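Local coordinates for possible thiol-disulfide isomerase (Cytophaga hutchinsonii, PDB 3HCZ), which probably catalyses thiol-disulfide exchange as a thioredoxin-like protein, at residues Leu36-Ser41 / Val114-Asp119. Residues are numbered along the deposited sequence; the frame is centred on the assembly and turned at random.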
loop_
_atom_site.group_PDB
_atom_site.type_symbol
_atom_site.label_atom_id
_atom_site.label_comp_id
_atom_site.label_asym_id
_atom_site.label_seq_id
_atom_site.Cartn_x
_atom_site.Cartn_y
_atom_site.Cartn_z
ATOM N N LEU A 36 -2.132 -1.958 0.871
ATOM C CA LEU A 36 -2.003 -1.136 -0.264
ATOM C C LEU A 36 -1.854 0.298 0.263
ATOM O O LEU A 36 -2.772 0.831 0.888
ATOM C CB LEU A 36 -3.209 -1.348 -1.193
ATOM C CG LEU A 36 -3.308 -0.457 -2.410
ATOM C CD1 LEU A 36 -1.974 -0.438 -3.269
ATOM C CD2 LEU A 36 -4.492 -1.030 -3.221
ATOM N N PHE A 37 -0.709 0.926 0.001
ATOM C CA PHE A 37 -0.429 2.261 0.605
ATOM C C PHE A 37 -0.035 3.330 -0.412
ATOM O O PHE A 37 1.073 3.311 -0.942
ATOM C CB PHE A 37 0.653 2.084 1.696
ATOM C CG PHE A 37 0.949 3.304 2.478
ATOM C CD1 PHE A 37 0.011 3.831 3.384
ATOM C CD2 PHE A 37 2.173 3.954 2.321
ATOM C CE1 PHE A 37 0.321 4.999 4.144
ATOM C CE2 PHE A 37 2.477 5.110 3.062
ATOM C CZ PHE A 37 1.547 5.621 3.976
ATOM N N PHE A 38 -0.923 4.303 -0.643
ATOM C CA PHE A 38 -0.656 5.342 -1.635
ATOM C C PHE A 38 -0.089 6.555 -0.919
ATOM O O PHE A 38 -0.668 7.024 0.074
ATOM C CB PHE A 38 -1.922 5.743 -2.414
ATOM C CG PHE A 38 -2.563 4.619 -3.179
ATOM C CD1 PHE A 38 -2.206 4.366 -4.526
ATOM C CD2 PHE A 38 -3.569 3.829 -2.579
ATOM C CE1 PHE A 38 -2.785 3.295 -5.260
ATOM C CE2 PHE A 38 -4.187 2.759 -3.311
ATOM C CZ PHE A 38 -3.789 2.482 -4.646
ATOM N N TRP A 39 1.030 7.070 -1.423
ATOM C CA TRP A 39 1.750 8.138 -0.731
ATOM C C TRP A 39 2.514 8.986 -1.731
ATOM O O TRP A 39 2.624 8.646 -2.928
ATOM C CB TRP A 39 2.692 7.557 0.349
ATOM C CG TRP A 39 3.892 6.867 -0.208
ATOM C CD1 TRP A 39 3.945 5.609 -0.817
ATOM C CD2 TRP A 39 5.216 7.394 -0.246
ATOM N NE1 TRP A 39 5.250 5.334 -1.189
ATOM C CE2 TRP A 39 6.036 6.420 -0.862
ATOM C CE3 TRP A 39 5.794 8.602 0.192
ATOM C CZ2 TRP A 39 7.409 6.624 -1.060
ATOM C CZ3 TRP A 39 7.156 8.803 0.004
ATOM C CH2 TRP A 39 7.948 7.815 -0.611
ATOM N N ASP A 40 3.008 10.133 -1.243
ATOM C CA ASP A 40 3.646 11.138 -2.092
ATOM C C ASP A 40 4.776 11.754 -1.274
ATOM O O ASP A 40 4.547 12.260 -0.169
ATOM C CB ASP A 40 2.589 12.190 -2.482
ATOM C CG ASP A 40 3.099 13.251 -3.431
ATOM O OD1 ASP A 40 4.316 13.388 -3.689
ATOM O OD2 ASP A 40 2.233 14.023 -3.896
ATOM N N SER A 41 5.996 11.703 -1.800
ATOM C CA SER A 41 7.136 12.291 -1.072
ATOM C C SER A 41 6.979 13.802 -0.930
ATOM O O SER A 41 7.486 14.412 0.022
ATOM C CB SER A 41 8.463 11.941 -1.763
ATOM O OG SER A 41 8.659 12.771 -2.909
ATOM N N VAL A 114 -3.030 7.155 1.656
ATOM C CA VAL A 114 -4.280 6.411 1.734
ATOM C C VAL A 114 -3.933 4.921 1.871
ATOM O O VAL A 114 -3.093 4.424 1.124
ATOM C CB VAL A 114 -5.122 6.541 0.465
ATOM C CG1 VAL A 114 -6.455 5.757 0.660
ATOM C CG2 VAL A 114 -5.427 8.006 0.121
ATOM N N LEU A 115 -4.614 4.206 2.769
ATOM C CA LEU A 115 -4.253 2.812 3.071
ATOM C C LEU A 115 -5.465 1.856 2.921
ATOM O O LEU A 115 -6.576 2.145 3.444
ATOM C CB LEU A 115 -3.715 2.759 4.522
ATOM C CG LEU A 115 -3.148 1.442 5.058
ATOM C CD1 LEU A 115 -2.207 1.763 6.183
ATOM C CD2 LEU A 115 -4.296 0.540 5.566
ATOM N N TYR A 116 -5.272 0.761 2.197
ATOM C CA TYR A 116 -6.255 -0.333 2.140
ATOM C C TYR A 116 -5.619 -1.586 2.672
ATOM O O TYR A 116 -4.422 -1.769 2.504
ATOM C CB TYR A 116 -6.704 -0.603 0.696
ATOM C CG TYR A 116 -7.493 0.544 0.099
ATOM C CD1 TYR A 116 -8.890 0.542 0.147
ATOM C CD2 TYR A 116 -6.843 1.642 -0.508
ATOM C CE1 TYR A 116 -9.630 1.597 -0.425
ATOM C CE2 TYR A 116 -7.585 2.719 -1.055
ATOM C CZ TYR A 116 -8.973 2.679 -1.015
ATOM O OH TYR A 116 -9.763 3.706 -1.523
ATOM N N VAL A 117 -6.390 -2.472 3.301
ATOM C CA VAL A 117 -5.862 -3.765 3.674
ATOM C C VAL A 117 -6.561 -4.769 2.761
ATOM O O VAL A 117 -7.796 -4.763 2.616
ATOM C CB VAL A 117 -6.135 -4.110 5.175
ATOM C CG1 VAL A 117 -5.534 -5.466 5.546
ATOM C CG2 VAL A 117 -5.553 -2.975 6.086
ATOM N N LEU A 118 -5.763 -5.637 2.145
ATOM C CA LEU A 118 -6.307 -6.668 1.253
ATOM C C LEU A 118 -5.974 -8.038 1.826
ATOM O O LEU A 118 -4.905 -8.218 2.415
ATOM C CB LEU A 118 -5.632 -6.598 -0.136
ATOM C CG LEU A 118 -5.527 -5.199 -0.757
ATOM C CD1 LEU A 118 -4.764 -5.140 -2.104
ATOM C CD2 LEU A 118 -6.946 -4.536 -0.891
ATOM N N ASP A 119 -6.844 -9.003 1.574
ATOM C CA ASP A 119 -6.547 -10.388 1.983
ATOM C C ASP A 119 -5.589 -11.125 1.007
ATOM O O ASP A 119 -5.005 -10.507 0.077
ATOM C CB ASP A 119 -7.849 -11.185 2.265
ATOM C CG ASP A 119 -8.578 -11.635 1.001
ATOM O OD1 ASP A 119 -8.134 -11.399 -0.139
ATOM O OD2 ASP A 119 -9.636 -12.271 1.151
#
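Phe38 lies diagonally across from Tyr116 on one face of an antiparallel strand pair, its CE2 4.0 Å from Tyr116 CD2. The CE2 corner is thus the bump, and the CD2–CE2 side of the tyrosine ring receives it, the two side chains crossing obliquely. Both rings have CG anti to the carbonyl carbon (chi1 -60° for Phe38, -67° for Tyr116), which places each beside its own backbone N and lets the ring sides meet on their shared face. Directly opposite Phe38, Val114 makes a looser contact, CB to Phe38 CD2 at 4.4 Å. The same face continues with Leu36, whose CB touches Tyr116 CB at 4.0 Å and, in a direction nearly at right angles, Leu118 CD1 at 4.2 Å. Four backbone hydrogen bonds set this register: Leu36 and Tyr116 exchange one pair, Phe38 and Val114 the other, with each N to O distance 2.8 Å. Strand 33-39 is the middle strand of the five-stranded mixed sheet (order 3-2-1-4-5), consistent with a thioredoxin-like fold, and 114-118, its antiparallel neighbour, begins just after Pro113. On the other face stands the non-hydrogen-bonded pair Phe37 and Leu115, where Leu115 CB meets the phenylalanine ring at its edge, 4.0 Å from CD1. That ring also packs on Thr50 and Leu53 of helix 49-60. Between the hydrogen-bonded pairs, Leu115 CA makes a CA-H...O contact of 3.3 Å with Leu36 O. Away from the strand pair, Tyr116 OH is hydrogen-bonded to Arg128 NE, and the Phe38 ring meets that of Tyr107.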